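Dodecin (Thermus thermophilus, PDB 2UX9) forms a hollow dodecamer that binds flavins such as FMN and also coenzyme A, and may serve as a storage protein that sequesters these cofactors. Local coordinates at residues Ala20-Ala25 and Asp37-Lys42; Ala24-Ala29 and Leu60-Ala65. The protein carries 1 engineered substitution. All coordinates share one frame; numbering follows the deposited sequence. Where two conformers were deposited one is given.

Contact 1. Residues Ala20-Ala25 and Asp37-Lys42. With FMN (flavin mononucleotide), chain P.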
loop_
_atom_site.group_PDB
_atom_site.type_symbol
_atom_site.label_atom_id
_atom_site.label_comp_id
_atom_site.label_asym_id
_atom_site.label_seq_id
_atom_site.Cartn_x
_atom_site.Cartn_y
_atom_site.Cartn_z
ATOM N N ALA C 20 -3.548 10.663 -24.763
ATOM C CA ALA C 20 -2.464 10.889 -25.712
ATOM C C ALA C 20 -1.131 10.404 -25.140
ATOM O O ALA C 20 -0.306 9.869 -25.881
ATOM C CB ALA C 20 -2.384 12.371 -26.099
ATOM N N ALA C 21 -0.913 10.582 -23.841
ATOM C CA ALA C 21 0.333 10.124 -23.226
ATOM C C ALA C 21 0.412 8.595 -23.216
ATOM O O ALA C 21 1.449 8.003 -23.547
ATOM C CB ALA C 21 0.458 10.679 -21.821
ATOM N N ILE C 22 -0.700 7.946 -22.877
ATOM C CA ILE C 22 -0.760 6.489 -22.939
ATOM C C ILE C 22 -0.497 6.019 -24.372
ATOM O O ILE C 22 0.299 5.114 -24.608
ATOM C CB ILE C 22 -2.127 5.984 -22.451
ATOM C CG1 ILE C 22 -2.278 6.263 -20.948
ATOM C CG2 ILE C 22 -2.285 4.498 -22.741
ATOM C CD1 ILE C 22 -3.692 6.102 -20.418
ATOM N N GLN C 23 -1.167 6.641 -25.332
ATOM C CA GLN C 23 -1.023 6.235 -26.724
ATOM C C GLN C 23 0.404 6.428 -27.231
ATOM O O GLN C 23 0.883 5.632 -28.030
ATOM C CB GLN C 23 -2.016 6.985 -27.625
ATOM C CG GLN C 23 -3.491 6.626 -27.391
ATOM C CD GLN C 23 -3.938 5.359 -28.098
ATOM O OE1 GLN C 23 -3.196 4.388 -28.212
ATOM N NE2 GLN C 23 -5.184 5.359 -28.560
ATOM N N ALA C 24 1.085 7.474 -26.772
ATOM C CA ALA C 24 2.474 7.697 -27.174
ATOM C C ALA C 24 3.364 6.555 -26.695
ATOM O O ALA C 24 4.232 6.073 -27.436
ATOM C CB ALA C 24 2.991 9.028 -26.633
ATOM N N ALA C 25 3.168 6.106 -25.462
ATOM C CA ALA C 25 3.969 4.989 -24.954
ATOM C C ALA C 25 3.714 3.730 -25.774
ATOM O O ALA C 25 4.644 3.026 -26.153
ATOM C CB ALA C 25 3.705 4.736 -23.479
ATOM N N ASP C 37 -0.416 -6.862 -25.225
ATOM C CA ASP C 37 -1.733 -7.359 -24.825
ATOM C C ASP C 37 -2.506 -6.438 -23.872
ATOM O O ASP C 37 -3.698 -6.177 -24.085
ATOM C CB ASP C 37 -1.571 -8.746 -24.189
ATOM C CG ASP C 37 -1.341 -9.843 -25.214
ATOM O OD1 ASP C 37 -1.748 -9.697 -26.385
ATOM O OD2 ASP C 37 -0.738 -10.866 -24.835
ATOM N N TRP C 38 -1.863 -5.962 -22.815
ATOM C CA TRP C 38 -2.556 -5.127 -21.842
ATOM C C TRP C 38 -1.619 -4.117 -21.209
ATOM O O TRP C 38 -0.399 -4.238 -21.305
ATOM C CB TRP C 38 -3.256 -5.990 -20.766
ATOM C CG TRP C 38 -2.372 -6.380 -19.616
ATOM C CD1 TRP C 38 -2.288 -5.757 -18.416
ATOM C CD2 TRP C 38 -1.441 -7.472 -19.567
ATOM N NE1 TRP C 38 -1.359 -6.385 -17.622
ATOM C CE2 TRP C 38 -0.834 -7.445 -18.304
ATOM C CE3 TRP C 38 -1.087 -8.480 -20.462
ATOM C CZ2 TRP C 38 0.128 -8.385 -17.910
ATOM C CZ3 TRP C 38 -0.126 -9.413 -20.071
ATOM C CH2 TRP C 38 0.473 -9.348 -18.811
ATOM N N PHE C 39 -2.203 -3.099 -20.588
ATOM C CA PHE C 39 -1.440 -2.131 -19.829
ATOM C C PHE C 39 -2.111 -1.849 -18.499
ATOM O O PHE C 39 -3.299 -2.099 -18.317
ATOM C CB PHE C 39 -1.193 -0.830 -20.611
ATOM C CG PHE C 39 -2.443 -0.048 -20.915
ATOM C CD1 PHE C 39 -2.912 0.933 -20.050
ATOM C CD2 PHE C 39 -3.154 -0.291 -22.070
ATOM C CE1 PHE C 39 -4.062 1.646 -20.334
ATOM C CE2 PHE C 39 -4.293 0.425 -22.361
ATOM C CZ PHE C 39 -4.753 1.390 -21.486
ATOM N N GLU C 40 -1.303 -1.362 -17.569
ATOM C CA GLU C 40 -1.726 -0.997 -16.224
ATOM C C GLU C 40 -1.127 0.363 -15.929
ATOM O O GLU C 40 0.095 0.503 -15.943
ATOM C CB GLU C 40 -1.189 -2.002 -15.196
ATOM C CG GLU C 40 -1.615 -3.442 -15.423
ATOM C CD GLU C 40 -0.738 -4.463 -14.699
ATOM O OE1 GLU C 40 0.187 -4.084 -13.932
ATOM O OE2 GLU C 40 -0.965 -5.664 -14.889
ATOM N N VAL C 41 -1.948 1.364 -15.646
ATOM C CA VAL C 41 -1.429 2.663 -15.233
ATOM C C VAL C 41 -0.951 2.582 -13.779
ATOM O O VAL C 41 -1.703 2.199 -12.881
ATOM C CB VAL C 41 -2.475 3.770 -15.385
ATOM C CG1 VAL C 41 -1.963 5.089 -14.822
ATOM C CG2 VAL C 41 -2.859 3.918 -16.857
ATOM N N LYS C 42 0.307 2.943 -13.551
ATOM C CA LYS C 42 0.886 2.930 -12.210
ATOM C C LYS C 42 0.817 4.287 -11.539
ATOM O O LYS C 42 0.551 4.373 -10.336
ATOM C CB LYS C 42 2.342 2.480 -12.280
ATOM C CG LYS C 42 2.512 1.035 -12.730
ATOM C CD LYS C 42 1.866 0.014 -11.791
ATOM C CE LYS C 42 2.516 0.003 -10.418
ATOM N NZ LYS C 42 2.086 -1.150 -9.580
HETATM N N1 FMN P . -7.059 -8.314 -20.256
HETATM C C2 FMN P . -7.830 -7.189 -20.115
HETATM O O2 FMN P . -8.747 -6.974 -20.903
HETATM N N3 FMN P . -7.602 -6.312 -19.084
HETATM C C4 FMN P . -6.595 -6.546 -18.179
HETATM O O4 FMN P . -6.200 -5.572 -17.527
HETATM C C4A FMN P . -5.825 -7.696 -18.301
HETATM N N5 FMN P . -4.832 -7.991 -17.393
HETATM C C5A FMN P . -4.062 -9.127 -17.519
HETATM C C6 FMN P . -3.051 -9.380 -16.588
HETATM C C7 FMN P . -2.256 -10.513 -16.699
HETATM C C7M FMN P . -1.323 -10.883 -15.572
HETATM C C8 FMN P . -2.484 -11.390 -17.763
HETATM C C8M FMN P . -1.592 -12.573 -17.990
HETATM C C9 FMN P . -3.481 -11.143 -18.692
HETATM C C9A FMN P . -4.280 -10.000 -18.582
HETATM N N10 FMN P . -5.288 -9.712 -19.498
HETATM C C10 FMN P . -6.061 -8.576 -19.344
HETATM C "C1'" FMN P . -5.502 -10.562 -20.732
HETATM C "C2'" FMN P . -4.435 -10.293 -21.796
HETATM O "O2'" FMN P . -4.536 -8.954 -22.239
HETATM C "C3'" FMN P . -4.580 -11.227 -22.999
HETATM O "O3'" FMN P . -5.837 -11.055 -23.620
HETATM C "C4'" FMN P . -4.437 -12.703 -22.633
HETATM O "O4'" FMN P . -3.336 -12.903 -21.772
HETATM C "C5'" FMN P . -4.226 -13.532 -23.885
HETATM O "O5'" FMN P . -2.983 -13.135 -24.403
HETATM P P FMN P . -2.296 -13.914 -25.610
HETATM O O1P FMN P . -1.114 -13.094 -26.088
HETATM O O2P FMN P . -1.825 -15.255 -25.100
HETATM O O3P FMN P . -3.309 -14.100 -26.718
#
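Ile22 on the helix and Phe39 on the strand meet at about a right angle. The methyl CG2 of Ile22 lies over one face of the Phe39 ring, displaced toward the rim, where it is 4.1 Å from Phe39 CE1 and almost as near CZ. With CG2 anti to the backbone N (CG1 at chi1 -67°), the isoleucine directs that branch at the ring, while its other branch ends with Ile22 CD1 4.3 Å from Val41 CG2. One helix residue thus meets both Phe39 and Val41 by apolar packing; no hydrogen bond crosses between the segments. Thr47 and Ile44 of a second subunit pack against Phe39 and Val41, and Trp38 to Glu40 join an antiparallel ladder with a strand of that subunit.

Trp38 makes no contact with the helix segment and packs on the flavin instead. The indole lies face to face with the isoalloxazine, Trp38 CE2 standing 3.4 Å from C6 of FMN, and the overlap runs over the flavin's central and dimethylbenzene rings. At the indole edge, Trp38 NE1 donates to Glu40 OE2 at 2.9 Å with a nearly straight N-H...O angle of 170°; the acceptor lies close to the ring plane, although the N-H meets the carboxylate from above its own plane. Lys7 forms a salt bridge with the other oxygen, Glu40 OE1. Asp37 and Trp38 both face Gly63 in a classic beta bulge. Asp37 OD2 comes within 2.6 Å of the phosphate oxygen O1P of FMN, and Arg45 and Gln57 of the second subunit also bind this flavin.

The strand thus has an apolar helix-facing side, held by packing, and a flavin-binding side, where the bond from Trp38 to Glu40 probably restrains the indole's rotation and so keeps its face turned to FMN.

Contact 2. Residues Ala24-Ala29 and Leu60-Ala65. Engineered in segment 60-65: Ala65 (natural residue Arg). With COA (coenzyme A), chain Q.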
loop_
_atom_site.group_PDB
_atom_site.type_symbol
_atom_site.label_atom_id
_atom_site.label_comp_id
_atom_site.label_asym_id
_atom_site.label_seq_id
_atom_site.Cartn_x
_atom_site.Cartn_y
_atom_site.Cartn_z
ATOM N N ALA C 24 1.085 7.474 -26.772
ATOM C CA ALA C 24 2.474 7.697 -27.174
ATOM C C ALA C 24 3.364 6.555 -26.695
ATOM O O ALA C 24 4.232 6.073 -27.436
ATOM C CB ALA C 24 2.991 9.028 -26.633
ATOM N N ALA C 25 3.168 6.106 -25.462
ATOM C CA ALA C 25 3.969 4.989 -24.954
ATOM C C ALA C 25 3.714 3.730 -25.774
ATOM O O ALA C 25 4.644 3.026 -26.153
ATOM C CB ALA C 25 3.705 4.736 -23.479
ATOM N N LEU C 26 2.450 3.471 -26.075
ATOM C CA LEU C 26 2.090 2.269 -26.804
ATOM C C LEU C 26 2.545 2.318 -28.258
ATOM O O LEU C 26 2.903 1.292 -28.814
ATOM C CB LEU C 26 0.584 2.014 -26.724
ATOM C CG LEU C 26 0.009 1.774 -25.328
ATOM C CD1 LEU C 26 -1.474 1.407 -25.370
ATOM C CD2 LEU C 26 0.784 0.686 -24.606
ATOM N N ALA C 27 2.515 3.501 -28.874
ATOM C CA ALA C 27 2.997 3.658 -30.243
ATOM C C ALA C 27 4.489 3.370 -30.324
ATOM O O ALA C 27 4.961 2.722 -31.257
ATOM C CB ALA C 27 2.714 5.051 -30.746
ATOM N N ARG C 28 5.246 3.833 -29.342
ATOM C CA ARG C 28 6.666 3.528 -29.319
ATOM C C ARG C 28 6.878 2.040 -29.046
ATOM O O ARG C 28 7.704 1.402 -29.701
ATOM C CB ARG C 28 7.390 4.372 -28.271
ATOM C CG ARG C 28 8.852 3.992 -28.061
ATOM C CD ARG C 28 9.667 4.015 -29.349
ATOM N NE ARG C 28 11.039 3.571 -29.103
ATOM C CZ ARG C 28 11.425 2.301 -29.028
ATOM N NH1 ARG C 28 10.562 1.304 -29.166
ATOM N NH2 ARG C 28 12.699 2.025 -28.790
ATOM N N ALA C 29 6.136 1.478 -28.102
ATOM C CA ALA C 29 6.307 0.067 -27.776
ATOM C C ALA C 29 6.114 -0.838 -28.997
ATOM O O ALA C 29 6.874 -1.786 -29.205
ATOM C CB ALA C 29 5.357 -0.336 -26.695
ATOM N N LEU C 60 3.232 3.551 -16.971
ATOM C CA LEU C 60 2.436 2.358 -17.144
ATOM C C LEU C 60 3.274 1.118 -17.352
ATOM O O LEU C 60 4.398 1.178 -17.843
ATOM C CB LEU C 60 1.403 2.534 -18.264
ATOM C CG LEU C 60 1.900 2.747 -19.692
ATOM C CD1 LEU C 60 0.742 2.789 -20.696
ATOM C CD2 LEU C 60 2.735 4.003 -19.831
ATOM N N GLU C 61 2.728 -0.004 -16.922
ATOM C CA GLU C 61 3.262 -1.328 -17.223
ATOM C C GLU C 61 2.593 -1.833 -18.484
ATOM O O GLU C 61 1.374 -1.689 -18.628
ATOM C CB GLU C 61 2.946 -2.295 -16.085
ATOM C CG GLU C 61 3.596 -1.939 -14.752
ATOM C CD GLU C 61 5.038 -2.386 -14.662
ATOM O OE1 GLU C 61 5.694 -2.048 -13.659
ATOM O OE2 GLU C 61 5.520 -3.075 -15.586
ATOM N N VAL C 62 3.372 -2.424 -19.376
ATOM C CA VAL C 62 2.846 -2.971 -20.607
ATOM C C VAL C 62 3.196 -4.458 -20.617
ATOM O O VAL C 62 4.368 -4.824 -20.461
ATOM C CB VAL C 62 3.450 -2.239 -21.809
ATOM C CG1 VAL C 62 2.949 -2.824 -23.072
ATOM C CG2 VAL C 62 3.117 -0.726 -21.731
ATOM N N GLY C 63 2.183 -5.307 -20.774
ATOM C CA GLY C 63 2.348 -6.753 -20.801
ATOM C C GLY C 63 2.255 -7.305 -22.208
ATOM O O GLY C 63 1.341 -6.950 -22.969
ATOM N N PHE C 64 3.182 -8.187 -22.548
ATOM C CA PHE C 64 3.214 -8.808 -23.863
ATOM C C PHE C 64 3.584 -10.286 -23.777
ATOM O O PHE C 64 4.333 -10.701 -22.902
ATOM C CB PHE C 64 4.129 -8.039 -24.848
ATOM C CG PHE C 64 5.577 -7.939 -24.442
ATOM C CD1 PHE C 64 6.526 -8.749 -25.024
ATOM C CD2 PHE C 64 6.006 -6.980 -23.536
ATOM C CE1 PHE C 64 7.875 -8.632 -24.697
ATOM C CE2 PHE C 64 7.342 -6.875 -23.203
ATOM C CZ PHE C 64 8.268 -7.696 -23.785
ATOM N N ALA C 65 3.025 -11.082 -24.675
ATOM C CA ALA C 65 3.289 -12.523 -24.685
ATOM C C ALA C 65 4.639 -12.806 -25.324
ATOM O O ALA C 65 4.931 -12.303 -26.409
ATOM C CB ALA C 65 2.185 -13.257 -25.443
HETATM N N1A COA Q . 8.643 -12.141 -27.718
HETATM C C2A COA Q . 10.015 -12.310 -27.806
HETATM N N3A COA Q . 10.804 -11.334 -28.347
HETATM C C4A COA Q . 10.253 -10.195 -28.807
HETATM C C5A COA Q . 8.869 -10.000 -28.725
HETATM C C6A COA Q . 8.062 -10.984 -28.173
HETATM N N6A COA Q . 6.741 -10.813 -28.016
HETATM N N7A COA Q . 8.609 -8.794 -29.253
HETATM C C8A COA Q . 9.764 -8.220 -29.660
HETATM N N9A COA Q . 10.787 -9.085 -29.372
HETATM C C1B COA Q . 12.227 -8.802 -29.454
HETATM C C2B COA Q . 12.666 -8.128 -30.739
HETATM O O2B COA Q . 12.777 -9.001 -31.837
HETATM C C3B COA Q . 13.992 -7.553 -30.311
HETATM O O3B COA Q . 14.983 -8.544 -30.289
HETATM P P3B COA Q . 16.380 -8.339 -31.060
HETATM O O7A COA Q . 17.210 -9.542 -30.704
HETATM O O8A COA Q . 16.136 -8.168 -32.529
HETATM O O9A COA Q . 17.041 -7.106 -30.490
HETATM C C4B COA Q . 13.698 -7.100 -28.897
HETATM O O4B COA Q . 12.569 -7.852 -28.464
HETATM C C5B COA Q . 13.440 -5.601 -28.941
HETATM O O5B COA Q . 14.650 -4.925 -29.245
HETATM P P1A COA Q . 15.410 -3.988 -28.179
HETATM O O1A COA Q . 16.904 -3.978 -28.449
HETATM O O2A COA Q . 15.108 -4.395 -26.749
HETATM O O3A COA Q . 14.917 -2.507 -28.520
HETATM P P2A COA Q . 13.785 -1.667 -27.773
HETATM O O4A COA Q . 13.718 -0.478 -28.674
HETATM O O5A COA Q . 12.483 -2.418 -27.740
HETATM O O6A COA Q . 14.334 -1.299 -26.303
HETATM C CBP COA Q . 15.886 -0.692 -24.566
HETATM C CCP COA Q . 15.650 -0.828 -26.072
HETATM C CDP COA Q . 17.331 -0.270 -24.320
HETATM C CEP COA Q . 14.949 0.377 -24.019
HETATM C CAP COA Q . 15.586 -2.012 -23.863
HETATM O OAP COA Q . 16.202 -3.079 -24.549
HETATM C C9P COA Q . 16.017 -1.998 -22.432
HETATM O O9P COA Q . 15.274 -1.276 -21.502
HETATM N N8P COA Q . 17.103 -2.650 -22.055
HETATM C C7P COA Q . 17.894 -2.120 -20.951
HETATM C C6P COA Q . 18.626 -3.247 -20.279
HETATM C C5P COA Q . 19.129 -2.842 -18.926
HETATM O O5P COA Q . 18.372 -2.788 -17.947
HETATM N N4P COA Q . 20.427 -2.589 -18.886
HETATM C C3P COA Q . 21.196 -2.882 -17.696
HETATM C C2P COA Q . 21.602 -1.560 -17.072
HETATM S S1P COA Q . 22.372 -1.806 -15.464
#
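Arg28 NH2 donates to the pyrophosphate oxygen O4A of coenzyme A at 2.7 Å, with an N-H...O angle of 173°. The oxygen sits at the edge of the guanidinium, in its plane, so the N-H points almost straight at it. The bend at chi2 (55°) brings the guanidinium round to the phosphate, and two bonds, from NH2 to O4A and between NH1 and Thr32 OG1, probably hold its rotation; Thr32 also binds the cofactor, making the threonine both a ligand and a support for the arginine. With an alanine in place of Arg28, the phosphate oxygen loses a straight donor, and the Thr32 hydroxyl, left without that mate, is likely to hold the cofactor less firmly.

At the adenine end of the cofactor the amino group, N6A, donates to the backbone oxygen of Ala65, the engineered residue that replaces a natural arginine; N6A to Ala65 O is 2.8 Å. The same amino group lies at the edge of the Phe64 ring, 3.6 Å from Phe64 CD1.

Between these sites helix 18-32 rests on the three-stranded antiparallel sheet of the dodecin fold. Locally the axes of helix 24-29 and strand 60-65 run 10.5 Å apart at 36°, and the interface is wholly apolar. Ala25 CB points at the strand and meets Leu60 CD2 at 3.8 Å. Beside it Leu26 extends its CD2 branch across Val62 at a slant, reaching Val62 CG2 at 4.0 Å. Leu60 CD1 lies a little farther from Leu26 CD2, at 4.4 Å, while Val53 of a second subunit packs against Leu26.

How the contacts relate
From the N terminus, strand 4-14 leads into helix 18-32, where both contacts begin, sharing Ala24 and Ala25. Contact 1 closes first, when strand 36-49 returns to the helix after 11 intervening residues. Contact 2 closes a longer loop: the chain continues along strand 36-49, turns back, and reaches the helix again through strand 52-65, so its 30 intervening residues include the whole of 37-42. As contact 1 starts earlier on the helix and contact 2 ends later, the two loops cross. Strands 36-49 and 52-65 are antiparallel neighbours, and Trp38 O to Gly63 N, 2.8 Å, is a probable hydrogen bond joining the contacts. Together they bind one helix to two adjacent strands.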